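Local coordinates for molybdopterin biosynthesis protein MoaB (Sulfolobus tokodaii, PDB 3IWT) that probably takes part in molybdenum cofactor biosynthesis, perhaps by binding molybdopterin or a precursor, at residues V121-N124 against K129-A132; Y28-L31 against P36-D39. One frame throughout, in Å; residues are numbered along the deposited sequence. Where two conformers were deposited one is given.

Contact 1: V121-N124 against K129-A132; sequences VSFN and KAAA. With GOL (glycerol), chain F.
Phe123, in the last turn of helix 112-123, brings the CD1 and CE1 atoms of its ring up to the backbone of Lys129 and Ala130, where the chain turns back into a short 3-10 segment. CG is anti to the backbone N (chi1 -172°), which directs the ring toward that turn. CD1 comes within 3.2 Å of Lys129 O, an approach oblique to the ring, while CE1 passes Ala130 N at 3.8 Å. Ala132 meets the same residue from another direction: its CB lies at the edge, near the ring plane, 4.0 Å from Phe123 CB, and also touches the helix backbone at Phe123 N. On the side of the helix facing Ala132, Ser122 adds its CB.

The two backbones are joined by a reciprocal pair of CA-H...O contacts. Phe123 CA points to Lys129 O over 3.5 Å with an angle of 163° at the hydrogen, and Lys129 CA returns to Phe123 O over 3.3 Å at 150°. Both angles are open enough to count as directed contacts.

A glycerol, probably from the crystallisation liquor, bonds to one atom of each segment: its O3 donates to Ser122 OG (2.7 Å) and its O1 to Ala131 O (3.1 Å). Ser122 OG is also hydrogen-bonded to Phe118 O, one turn back in the helix. Val121 and Glu163 of a second subunit pack against Phe123 and Ala130, placing the turn at a subunit interface. The chemistry therefore implies a link that rests on apolar packing and weak CH...O contacts.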
ATOM      1  N   VAL A 121      21.421  -5.769 -16.196  1.00 42.73           N
ATOM      2  CA  VAL A 121      22.571  -5.299 -16.963  1.00 42.85           C
ATOM      3  C   VAL A 121      23.738  -4.875 -16.048  1.00 42.53           C
ATOM      4  O   VAL A 121      24.905  -5.079 -16.396  1.00 41.87           O
ATOM      5  CB  VAL A 121      22.181  -4.198 -17.973  1.00 43.79           C
ATOM      6  CG1 VAL A 121      21.067  -4.701 -18.922  1.00 44.22           C
ATOM      7  CG2 VAL A 121      21.755  -2.962 -17.266  1.00 41.94           C
ATOM      8  N   SER A 122      23.426  -4.335 -14.874  1.00 42.41           N
ATOM      9  CA  SER A 122      24.439  -3.980 -13.860  1.00 43.20           C
ATOM     10  C   SER A 122      25.149  -5.204 -13.325  1.00 43.19           C
ATOM     11  O   SER A 122      26.411  -5.248 -13.261  1.00 43.17           O
ATOM     12  CB  SER A 122      23.786  -3.223 -12.692  1.00 43.52           C
ATOM     13  OG  SER A 122      23.386  -1.925 -13.112  1.00 44.67           O
ATOM     14  N   PHE A 123      24.371  -6.242 -13.011  1.00 44.10           N
ATOM     15  CA  PHE A 123      24.946  -7.531 -12.568  1.00 44.42           C
ATOM     16  C   PHE A 123      25.962  -8.107 -13.561  1.00 45.87           C
ATOM     17  O   PHE A 123      26.942  -8.756 -13.158  1.00 43.29           O
ATOM     18  CB  PHE A 123      23.854  -8.578 -12.329  1.00 44.56           C
ATOM     19  CG  PHE A 123      24.366  -9.857 -11.691  1.00 44.63           C
ATOM     20  CD1 PHE A 123      24.581  -9.935 -10.323  1.00 45.31           C
ATOM     21  CD2 PHE A 123      24.678 -10.950 -12.474  1.00 45.73           C
ATOM     22  CE1 PHE A 123      25.100 -11.106  -9.740  1.00 45.49           C
ATOM     23  CE2 PHE A 123      25.179 -12.133 -11.905  1.00 46.30           C
ATOM     24  CZ  PHE A 123      25.385 -12.199 -10.545  1.00 45.05           C
ATOM     25  N   ASN A 124      25.688  -7.924 -14.851  1.00 46.88           N
ATOM     26  CA  ASN A 124      26.590  -8.349 -15.900  1.00 49.20           C
ATOM     27  C   ASN A 124      27.876  -7.566 -15.975  1.00 49.23           C
ATOM     28  O   ASN A 124      28.808  -8.039 -16.576  1.00 50.13           O
ATOM     29  CB  ASN A 124      25.955  -8.253 -17.285  1.00 50.15           C
ATOM     30  CG  ASN A 124      24.901  -9.280 -17.503  1.00 52.08           C
ATOM     31  OD1 ASN A 124      24.890 -10.326 -16.867  1.00 55.92           O
ATOM     32  ND2 ASN A 124      24.007  -9.003 -18.450  1.00 53.98           N
ATOM     33  N   LYS A 129      28.631  -6.895 -10.548  1.00 44.37           N
ATOM     34  CA  LYS A 129      28.180  -8.216 -10.128  1.00 44.36           C
ATOM     35  C   LYS A 129      27.107  -8.033  -9.035  1.00 43.63           C
ATOM     36  O   LYS A 129      26.145  -7.301  -9.249  1.00 43.31           O
ATOM     37  CB  LYS A 129      29.360  -9.112  -9.708  1.00 43.39           C
ATOM     38  CG  LYS A 129      30.376  -9.404 -10.849  1.00 44.60           C
ATOM     39  CD  LYS A 129      31.409 -10.413 -10.417  1.00 44.20           C
ATOM     40  CE  LYS A 129      32.483 -10.691 -11.490  1.00 45.76           C
ATOM     41  NZ  LYS A 129      33.296 -11.833 -11.055  1.00 43.99           N
ATOM     42  N   ALA A 130      27.275  -8.661  -7.870  1.00 43.79           N
ATOM     43  CA  ALA A 130      26.215  -8.690  -6.854  1.00 43.85           C
ATOM     44  C   ALA A 130      25.891  -7.321  -6.268  1.00 44.09           C
ATOM     45  O   ALA A 130      24.829  -7.139  -5.701  1.00 43.17           O
ATOM     46  CB  ALA A 130      26.568  -9.676  -5.736  1.00 43.84           C
ATOM     47  N   ALA A 131      26.806  -6.366  -6.383  1.00 43.93           N
ATOM     48  CA  ALA A 131      26.499  -5.003  -5.982  1.00 43.61           C
ATOM     49  C   ALA A 131      25.240  -4.475  -6.686  1.00 43.50           C
ATOM     50  O   ALA A 131      24.617  -3.487  -6.234  1.00 44.11           O
ATOM     51  CB  ALA A 131      27.693  -4.100  -6.254  1.00 44.82           C
ATOM     52  N   ALA A 132      24.819  -5.151  -7.760  1.00 42.18           N
ATOM     53  CA  ALA A 132      23.585  -4.801  -8.463  1.00 42.12           C
ATOM     54  C   ALA A 132      22.369  -4.711  -7.513  1.00 41.83           C
ATOM     55  O   ALA A 132      21.470  -3.927  -7.751  1.00 41.31           O
ATOM     56  CB  ALA A 132      23.318  -5.777  -9.568  1.00 42.25           C
TER
HETATM   57  C1  GOL F 179      25.567  -0.699  -8.567  1.00 53.01           C
HETATM   58  O1  GOL F 179      24.953  -0.617  -7.270  1.00 50.93           O
HETATM   59  C2  GOL F 179      25.028   0.249  -9.667  1.00 51.31           C
HETATM   60  O2  GOL F 179      25.036   1.585  -9.143  1.00 54.59           O
HETATM   61  C3  GOL F 179      25.912   0.141 -10.947  1.00 49.26           C
HETATM   62  O3  GOL F 179      25.290  -0.172 -12.219  1.00 41.19           O

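Contact 2: Y28-L31 against P36-D39; sequences YEKL and PIVD
Lys30, on helix 25-32, meets Ile37 in the extended loop that leads to helix 40-51 of the probable molybdopterin-binding domain. The backbones stay well apart, with Lys30 CA and Ile37 CA, the nearest such pair, separated by 6.6 Å, so side chains must bridge the gap.

Apolar contact does most of this work. Ile37 points at the helix with CG1 between its backbone N and carbonyl carbon (chi1 69°), which turns the CG2 branch toward Lys30 and leaves CD1 to reach Leu31. The CD1 end meets Leu31 CB at 4.3 Å, a looser touch than that of CG2. Lys30 contributes only its aliphatic part to Ile37, and the two side chains run past one another with opposite headings. Its CD also passes Pro36 O at 3.8 Å, a van der Waals approach by a carbon.

Polar bonds belong to the surroundings. Val38 O accepts from Arg27 NE, tying the loop to the first helix from another residue. Asp39 is the N-cap of helix 40-51: its OD1 accepts from Gly42 N, while OD2 is hydrogen-bonded to Thr22 OG1 and Tyr59 OH, which ties the start of this helix to strands 17-23 and 55-62.

Packing is tightest at the CG2 methyl of Ile37, which sits 3.7 Å from Lys30 CD and only 3.2 Å from Lys30 CB, inside usual carbon-carbon contact.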
ATOM      1  N   TYR A  28      26.492  20.411  -4.162  1.00 48.66           N
ATOM      2  CA  TYR A  28      25.589  21.518  -3.855  1.00 49.98           C
ATOM      3  C   TYR A  28      26.231  22.494  -2.870  1.00 50.54           C
ATOM      4  O   TYR A  28      26.153  23.700  -3.058  1.00 49.95           O
ATOM      5  CB  TYR A  28      24.263  21.008  -3.296  1.00 49.43           C
ATOM      6  CG  TYR A  28      23.273  22.096  -2.936  1.00 48.71           C
ATOM      7  CD1 TYR A  28      22.551  22.755  -3.923  1.00 48.35           C
ATOM      8  CD2 TYR A  28      23.056  22.460  -1.612  1.00 48.47           C
ATOM      9  CE1 TYR A  28      21.620  23.734  -3.599  1.00 49.38           C
ATOM     10  CE2 TYR A  28      22.137  23.453  -1.277  1.00 48.32           C
ATOM     11  CZ  TYR A  28      21.425  24.085  -2.277  1.00 48.69           C
ATOM     12  OH  TYR A  28      20.516  25.078  -1.969  1.00 50.11           O
ATOM     13  N   GLU A  29      26.878  21.970  -1.837  1.00 51.90           N
ATOM     14  CA  GLU A  29      27.516  22.821  -0.833  0.50 52.79           C
ATOM     15  C   GLU A  29      28.638  23.674  -1.447  1.00 53.14           C
ATOM     16  O   GLU A  29      28.806  24.837  -1.076  1.00 53.69           O
ATOM     17  CB  GLU A  29      28.048  21.986   0.335  0.50 53.29           C
ATOM     18  CG  GLU A  29      26.973  21.199   1.104  0.50 54.10           C
ATOM     19  CD  GLU A  29      26.063  22.055   1.977  0.50 54.78           C
ATOM     20  OE1 GLU A  29      26.107  23.302   1.900  0.50 55.82           O
ATOM     21  OE2 GLU A  29      25.289  21.454   2.753  0.50 56.14           O
ATOM     22  N   LYS A  30      29.387  23.114  -2.400  1.00 54.14           N
ATOM     23  CA  LYS A  30      30.413  23.883  -3.143  1.00 55.21           C
ATOM     24  C   LYS A  30      29.796  24.984  -4.009  1.00 56.36           C
ATOM     25  O   LYS A  30      30.334  26.089  -4.085  1.00 56.69           O
ATOM     26  CB  LYS A  30      31.236  22.972  -4.049  1.00 55.38           C
ATOM     27  CG  LYS A  30      32.174  22.029  -3.336  1.00 55.63           C
ATOM     28  CD  LYS A  30      32.871  21.132  -4.351  1.00 56.49           C
ATOM     29  CE  LYS A  30      33.562  19.926  -3.707  1.00 58.32           C
ATOM     30  NZ  LYS A  30      35.020  20.169  -3.484  1.00 61.56           N
ATOM     31  N   LEU A  31      28.683  24.669  -4.674  1.00 57.63           N
ATOM     32  CA  LEU A  31      27.919  25.650  -5.443  1.00 58.32           C
ATOM     33  C   LEU A  31      27.513  26.828  -4.552  1.00 59.26           C
ATOM     34  O   LEU A  31      27.567  27.977  -4.982  1.00 59.57           O
ATOM     35  CB  LEU A  31      26.665  24.996  -6.073  1.00 58.62           C
ATOM     36  CG  LEU A  31      25.644  25.888  -6.805  1.00 58.71           C
ATOM     37  CD1 LEU A  31      26.141  26.201  -8.220  1.00 59.40           C
ATOM     38  CD2 LEU A  31      24.216  25.268  -6.835  1.00 58.51           C
ATOM     39  N   PRO A  36      34.603  25.747  -7.415  1.00 62.52           N
ATOM     40  CA  PRO A  36      34.506  24.890  -8.599  1.00 61.61           C
ATOM     41  C   PRO A  36      34.005  23.489  -8.284  1.00 60.80           C
ATOM     42  O   PRO A  36      34.445  22.876  -7.308  1.00 60.85           O
ATOM     43  CB  PRO A  36      35.948  24.823  -9.103  1.00 62.00           C
ATOM     44  CG  PRO A  36      36.795  25.143  -7.900  1.00 62.80           C
ATOM     45  CD  PRO A  36      35.998  26.150  -7.140  1.00 62.64           C
ATOM     46  N   ILE A  37      33.090  22.993  -9.110  1.00 59.82           N
ATOM     47  CA  ILE A  37      32.608  21.606  -8.988  1.00 58.66           C
ATOM     48  C   ILE A  37      32.786  20.877 -10.322  1.00 57.15           C
ATOM     49  O   ILE A  37      32.786  21.498 -11.386  1.00 57.77           O
ATOM     50  CB  ILE A  37      31.130  21.539  -8.492  1.00 59.16           C
ATOM     51  CG1 ILE A  37      30.145  22.050  -9.540  1.00 59.94           C
ATOM     52  CG2 ILE A  37      30.963  22.356  -7.223  1.00 59.78           C
ATOM     53  CD1 ILE A  37      28.815  22.580  -8.933  1.00 60.30           C
ATOM     54  N   VAL A  38      32.997  19.572 -10.254  1.00 54.62           N
ATOM     55  CA  VAL A  38      32.948  18.718 -11.437  1.00 52.87           C
ATOM     56  C   VAL A  38      31.784  17.745 -11.227  1.00 51.14           C
ATOM     57  O   VAL A  38      31.712  17.070 -10.202  1.00 50.35           O
ATOM     58  CB  VAL A  38      34.279  17.967 -11.655  1.00 53.13           C
ATOM     59  CG1 VAL A  38      34.163  16.920 -12.780  1.00 52.32           C
ATOM     60  CG2 VAL A  38      35.410  18.976 -11.935  1.00 52.65           C
ATOM     61  N   ASP A  39      30.870  17.723 -12.192  1.00 48.70           N
ATOM     62  CA  ASP A  39      29.718  16.851 -12.174  1.00 48.16           C
ATOM     63  C   ASP A  39      29.884  15.846 -13.290  1.00 47.05           C
ATOM     64  O   ASP A  39      29.310  16.004 -14.362  1.00 47.39           O
ATOM     65  CB  ASP A  39      28.436  17.678 -12.358  1.00 47.57           C
ATOM     66  CG  ASP A  39      27.195  16.821 -12.448  1.00 47.48           C
ATOM     67  OD1 ASP A  39      27.274  15.617 -12.141  1.00 45.82           O
ATOM     68  OD2 ASP A  39      26.143  17.365 -12.827  1.00 48.03           O
TER

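Overall arrangement
Both contacts close a short connection, each with four residues between its segments; their centres lie 29 Å apart and the two contacts do not touch. Contact 1 is largely buried, with neighbouring subunits and helix 154-176 of its own chain packed around it; contact 2 is a surface contact untouched by any other chain of the assembly. They share no secondary-structure element: contact 1 joins the end of helix 112-123 to the loop before strand 138-142, whereas contact 2 joins helix 25-32 to the loop before helix 40-51. Their chemistry differs too. Contact 1 has backbone-to-backbone CH...O contacts beside ring and methyl packing, whereas contact 2 relies on aliphatic side chains across a wider gap.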